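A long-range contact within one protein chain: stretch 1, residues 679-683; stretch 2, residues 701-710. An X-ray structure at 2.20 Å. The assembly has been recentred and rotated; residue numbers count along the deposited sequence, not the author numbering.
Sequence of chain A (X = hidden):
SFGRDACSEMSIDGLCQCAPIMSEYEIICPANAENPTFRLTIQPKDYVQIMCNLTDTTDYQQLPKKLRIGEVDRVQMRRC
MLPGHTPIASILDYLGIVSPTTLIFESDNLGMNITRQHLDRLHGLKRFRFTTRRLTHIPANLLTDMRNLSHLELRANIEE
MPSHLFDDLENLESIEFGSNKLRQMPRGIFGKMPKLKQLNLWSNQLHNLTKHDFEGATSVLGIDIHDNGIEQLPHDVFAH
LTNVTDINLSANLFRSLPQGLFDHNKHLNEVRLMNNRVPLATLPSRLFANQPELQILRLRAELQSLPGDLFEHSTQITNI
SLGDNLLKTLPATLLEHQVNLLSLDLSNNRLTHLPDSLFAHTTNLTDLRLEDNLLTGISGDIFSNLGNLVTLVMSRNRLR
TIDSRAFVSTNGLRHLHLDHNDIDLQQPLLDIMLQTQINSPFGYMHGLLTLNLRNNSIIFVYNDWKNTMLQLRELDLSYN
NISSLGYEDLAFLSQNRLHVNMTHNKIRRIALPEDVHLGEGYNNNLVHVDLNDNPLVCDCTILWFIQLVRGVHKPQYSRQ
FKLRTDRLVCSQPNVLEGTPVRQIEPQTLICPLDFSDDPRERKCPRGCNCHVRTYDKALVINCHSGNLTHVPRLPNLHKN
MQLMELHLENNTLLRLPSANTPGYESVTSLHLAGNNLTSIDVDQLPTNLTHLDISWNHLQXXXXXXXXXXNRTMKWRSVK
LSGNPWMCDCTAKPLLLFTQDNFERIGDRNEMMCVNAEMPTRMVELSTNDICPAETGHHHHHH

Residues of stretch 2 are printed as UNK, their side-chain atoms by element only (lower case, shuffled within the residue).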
ATOM      1  N   SER A 679     -42.805  43.467  41.922  1.00 49.70           N
ATOM      2  CA  SER A 679     -42.059  44.713  42.060  1.00 46.61           C
ATOM      3  C   SER A 679     -40.562  44.477  41.918  1.00 49.67           C
ATOM      4  O   SER A 679     -40.063  43.401  42.225  1.00 59.75           O
ATOM      5  CB  SER A 679     -42.363  45.389  43.399  1.00 54.69           C
ATOM      6  OG  SER A 679     -42.171  44.485  44.473  1.00 63.38           O
ATOM      7  N   ILE A 680     -39.849  45.484  41.428  1.00 48.31           N
ATOM      8  CA  ILE A 680     -38.409  45.390  41.276  1.00 49.07           C
ATOM      9  C   ILE A 680     -37.723  46.545  41.985  1.00 53.15           C
ATOM     10  O   ILE A 680     -37.941  47.707  41.653  1.00 57.16           O
ATOM     11  CB  ILE A 680     -37.975  45.450  39.803  1.00 41.59           C
ATOM     12  CG1 ILE A 680     -38.668  44.368  38.973  1.00 46.40           C
ATOM     13  CG2 ILE A 680     -36.461  45.314  39.705  1.00 46.87           C
ATOM     14  CD1 ILE A 680     -38.200  42.946  39.275  1.00 41.79           C
ATOM     15  N   ASP A 681     -36.875  46.227  42.950  1.00 53.02           N
ATOM     16  CA  ASP A 681     -36.065  47.254  43.575  1.00 53.03           C
ATOM     17  C   ASP A 681     -34.690  47.246  42.937  1.00 53.92           C
ATOM     18  O   ASP A 681     -34.154  46.181  42.619  1.00 51.04           O
ATOM     19  CB  ASP A 681     -35.946  47.017  45.082  1.00 58.34           C
ATOM     20  CG  ASP A 681     -35.683  48.301  45.846  1.00 68.51           C
ATOM     21  OD1 ASP A 681     -34.533  48.790  45.826  1.00 64.38           O
ATOM     22  OD2 ASP A 681     -36.636  48.830  46.460  1.00 73.19           O
ATOM     23  N   VAL A 682     -34.122  48.432  42.755  1.00 43.19           N
ATOM     24  CA  VAL A 682     -32.775  48.564  42.212  1.00 48.53           C
ATOM     25  C   VAL A 682     -31.725  47.834  43.075  1.00 52.52           C
ATOM     26  O   VAL A 682     -30.692  47.398  42.570  1.00 54.51           O
ATOM     27  CB  VAL A 682     -32.398  50.056  42.042  1.00 48.35           C
ATOM     28  CG1 VAL A 682     -32.347  50.746  43.408  1.00 51.48           C
ATOM     29  CG2 VAL A 682     -31.074  50.206  41.301  1.00 47.46           C
ATOM     30  N   ASP A 683     -31.989  47.682  44.372  1.00 58.05           N
ATOM     31  CA  ASP A 683     -31.045  46.969  45.235  1.00 67.88           C
ATOM     32  C   ASP A 683     -31.223  45.449  45.166  1.00 61.68           C
ATOM     33  O   ASP A 683     -30.577  44.702  45.903  1.00 60.82           O
ATOM     34  CB  ASP A 683     -31.057  47.496  46.680  1.00 79.21           C
ATOM     35  CG  ASP A 683     -32.412  47.363  47.357  1.00 93.71           C
ATOM     36  OD1 ASP A 683     -33.034  46.281  47.285  1.00 96.56           O
ATOM     37  OD2 ASP A 683     -32.853  48.353  47.983  1.00102.75           O
ATOM     38  N   UNK A 701     -45.558  48.556  37.407  1.00 42.47           N
ATOM     39  CA  UNK A 701     -44.843  49.821  37.386  1.00 46.37           C
ATOM     40  C   UNK A 701     -43.349  49.604  37.623  1.00 38.95           C
ATOM     41  O   UNK A 701     -42.954  48.577  38.157  1.00 40.05           O
ATOM     42  c   UNK A 701     -44.571  51.799  39.057  1.00 52.89           C
ATOM     43  c   UNK A 701     -45.466  50.739  38.453  1.00 54.21           C
ATOM     44  s   UNK A 701     -43.677  51.160  40.477  1.00 79.98           S
ATOM     45  c   UNK A 701     -43.076  52.696  41.186  1.00 73.98           C
ATOM     46  N   UNK A 702     -42.525  50.565  37.218  1.00 38.21           N
ATOM     47  CA  UNK A 702     -41.090  50.523  37.486  1.00 37.69           C
ATOM     48  C   UNK A 702     -40.607  51.861  38.051  1.00 39.88           C
ATOM     49  O   UNK A 702     -40.756  52.901  37.406  1.00 42.63           O
ATOM     50  c   UNK A 702     -40.327  50.222  36.196  1.00 35.55           C
ATOM     51  c   UNK A 702     -40.338  47.729  36.639  1.00 43.52           C
ATOM     52  c   UNK A 702     -39.591  48.904  36.012  1.00 45.92           C
ATOM     53  c   UNK A 702     -39.359  48.680  34.522  1.00 32.79           C
ATOM     54  N   UNK A 703     -40.007  51.824  39.235  1.00 45.25           N
ATOM     55  CA  UNK A 703     -39.448  53.018  39.859  1.00 58.17           C
ATOM     56  C   UNK A 703     -38.416  53.711  38.971  1.00 55.34           C
ATOM     57  O   UNK A 703     -37.688  53.054  38.224  1.00 49.71           O
ATOM     58  c   UNK A 703     -38.820  52.660  41.208  1.00 71.42           C
ATOM     59  n   UNK A 703     -38.688  53.534  43.469  1.00 95.25           N
ATOM     60  o   UNK A 703     -38.868  54.997  41.760  1.00 93.30           O
ATOM     61  c   UNK A 703     -38.794  53.834  42.172  1.00 88.96           C
ATOM     62  N   UNK A 704     -38.358  55.039  39.054  1.00 57.19           N
ATOM     63  CA  UNK A 704     -37.378  55.814  38.292  1.00 53.75           C
ATOM     64  C   UNK A 704     -35.928  55.423  38.645  1.00 48.86           C
ATOM     65  O   UNK A 704     -35.008  55.608  37.845  1.00 47.55           O
ATOM     66  c   UNK A 704     -37.611  57.316  38.482  1.00 49.47           C
ATOM     67  N   UNK A 705     -35.734  54.871  39.838  1.00 44.64           N
ATOM     68  CA  UNK A 705     -34.423  54.375  40.231  1.00 56.49           C
ATOM     69  C   UNK A 705     -34.010  53.132  39.420  1.00 52.90           C
ATOM     70  O   UNK A 705     -32.829  52.948  39.095  1.00 47.85           O
ATOM     71  o   UNK A 705     -33.037  53.634  42.070  1.00 74.77           O
ATOM     72  c   UNK A 705     -35.366  53.043  42.153  1.00 64.84           C
ATOM     73  c   UNK A 705     -34.350  54.093  41.744  1.00 65.63           C
ATOM     74  N   UNK A 706     -34.982  52.292  39.080  1.00 47.36           N
ATOM     75  CA  UNK A 706     -34.712  51.125  38.255  1.00 44.72           C
ATOM     76  C   UNK A 706     -34.439  51.551  36.817  1.00 36.01           C
ATOM     77  O   UNK A 706     -33.572  50.992  36.147  1.00 42.16           O
ATOM     78  c   UNK A 706     -35.955  49.488  39.662  1.00 52.05           C
ATOM     79  c   UNK A 706     -35.870  50.120  38.293  1.00 46.05           C
ATOM     80  c   UNK A 706     -35.681  49.048  37.224  1.00 42.09           C
ATOM     81  N   UNK A 707     -35.166  52.564  36.360  1.00 36.36           N
ATOM     82  CA  UNK A 707     -34.999  53.075  35.003  1.00 41.09           C
ATOM     83  C   UNK A 707     -33.623  53.712  34.841  1.00 40.54           C
ATOM     84  O   UNK A 707     -33.012  53.604  33.780  1.00 36.68           O
ATOM     85  c   UNK A 707     -37.751  52.320  33.873  1.00 32.91           C
ATOM     86  c   UNK A 707     -38.582  54.602  34.532  1.00 35.20           C
ATOM     87  c   UNK A 707     -37.534  53.523  34.795  1.00 45.24           C
ATOM     88  c   UNK A 707     -36.111  54.077  34.652  1.00 42.51           C
ATOM     89  N   UNK A 708     -33.136  54.367  35.896  1.00 42.12           N
ATOM     90  CA  UNK A 708     -31.811  54.964  35.874  1.00 43.42           C
ATOM     91  C   UNK A 708     -30.732  53.901  35.725  1.00 48.83           C
ATOM     92  O   UNK A 708     -29.789  54.056  34.947  1.00 45.48           O
ATOM     93  N   UNK A 709     -30.893  52.812  36.472  1.00 44.85           N
ATOM     94  CA  UNK A 709     -30.009  51.650  36.410  1.00 36.35           C
ATOM     95  C   UNK A 709     -29.962  51.067  34.993  1.00 42.17           C
ATOM     96  O   UNK A 709     -28.893  50.729  34.478  1.00 43.21           O
ATOM     97  c   UNK A 709     -28.055  47.925  38.484  1.00 48.59           C
ATOM     98  c   UNK A 709     -30.517  50.608  37.411  1.00 36.93           C
ATOM     99  c   UNK A 709     -29.236  47.130  36.549  1.00 45.32           C
ATOM    100  c   UNK A 709     -29.721  49.327  37.443  1.00 44.01           C
ATOM    101  c   UNK A 709     -28.292  46.931  37.544  1.00 47.34           C
ATOM    102  c   UNK A 709     -29.957  48.317  36.512  1.00 38.37           C
ATOM    103  c   UNK A 709     -28.774  49.111  38.438  1.00 44.25           C
ATOM    104  N   UNK A 710     -31.127  50.951  34.369  1.00 41.23           N
ATOM    105  CA  UNK A 710     -31.220  50.418  33.011  1.00 44.16           C
ATOM    106  C   UNK A 710     -30.488  51.264  31.958  1.00 53.99           C
ATOM    107  O   UNK A 710     -30.033  50.739  30.934  1.00 48.79           O
ATOM    108  c   UNK A 710     -33.263  49.058  33.464  1.00 34.45           C
ATOM    109  c   UNK A 710     -32.505  47.757  33.151  1.00 34.53           C
ATOM    110  c   UNK A 710     -34.753  48.897  33.221  1.00 33.02           C
ATOM    111  c   UNK A 710     -32.683  50.206  32.637  1.00 34.50           C
TER

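Position 701 carries an unbranched chain of two carbons, a sulfur and a terminal carbon, and this side chain makes no contact with stretch 1. A thioether in that order identifies Met-701.

Position 702 has four carbons, forked at the second. One fork carbon lies 4.4 Å from CG1 of Ile-680, an apolar contact. The fork one carbon beyond CB specifies Leu-702, whose chi1 of -112° falls between wells.

At 703, two carbons end in one oxygen and one nitrogen, and none of them contacts stretch 1. The pattern is that of a carboxamide: Asn-703. It occupies the N-cap position, and its backbone O accepts from the backbone N of 707 at 3.2 Å and, weakly, from that of 706 at 2.9 Å.

Position 704 shows a single carbon, out of reach of stretch 1; hence Ala-704.

At 705, CB carries one oxygen and one carbon. The oxygen sits 3.3 Å from CG1 of Val-682, a close contact without a hydrogen bond, since a methyl carbon is no conventional partner. A beta-branched hydroxyl side chain is Thr-705.

Position 706 has three carbons, branched at CB. One branch carbon approaches O of Ile-680 to 3.3 Å, CG2 of Ile-680 to 4.2 Å and N of Val-682 to 3.7 Å. Two methyls on CB make this Val-706, and the approaching atom is CG2.

Position 707 again has four carbons forked at the second, out of reach of stretch 1, so it is Leu-707.

No side-chain atom is present at 708, which defines Gly-708. An ideal CB would find nothing of stretch 1 within 5.5 Å, so this contact does not account for its absence.

At 709, one carbon leads to a six-carbon ring with no heteroatom, and a ring carbon lies 3.8 Å from CG2 of Val-682, which meets the ring obliquely. This is Phe-709, and the ring atom is CD2.

Position 710 has four carbons forked at the second, out of reach of stretch 1, giving Leu-710.

The contact is apolar packing, with no hydrogen bond across it and 295 Å² buried in total. Val-682 points toward the helix and meets residues 705, 706 and 709, whose spacing places them along one helical side; CA of Val-682 comes within 5.1 Å of CA of Val-706. CG2 of Val-706 touches both the backbone and side chains of stretch 1, while Ile-680 extends the packing to Leu-702. Within stretch 1, N of Asp-683 donates to OD1 of Asp-681 at 3.1 Å and 173°, bridging the residues flanking Val-682.

Stretch 2 (701-710) MLNATVLGFL
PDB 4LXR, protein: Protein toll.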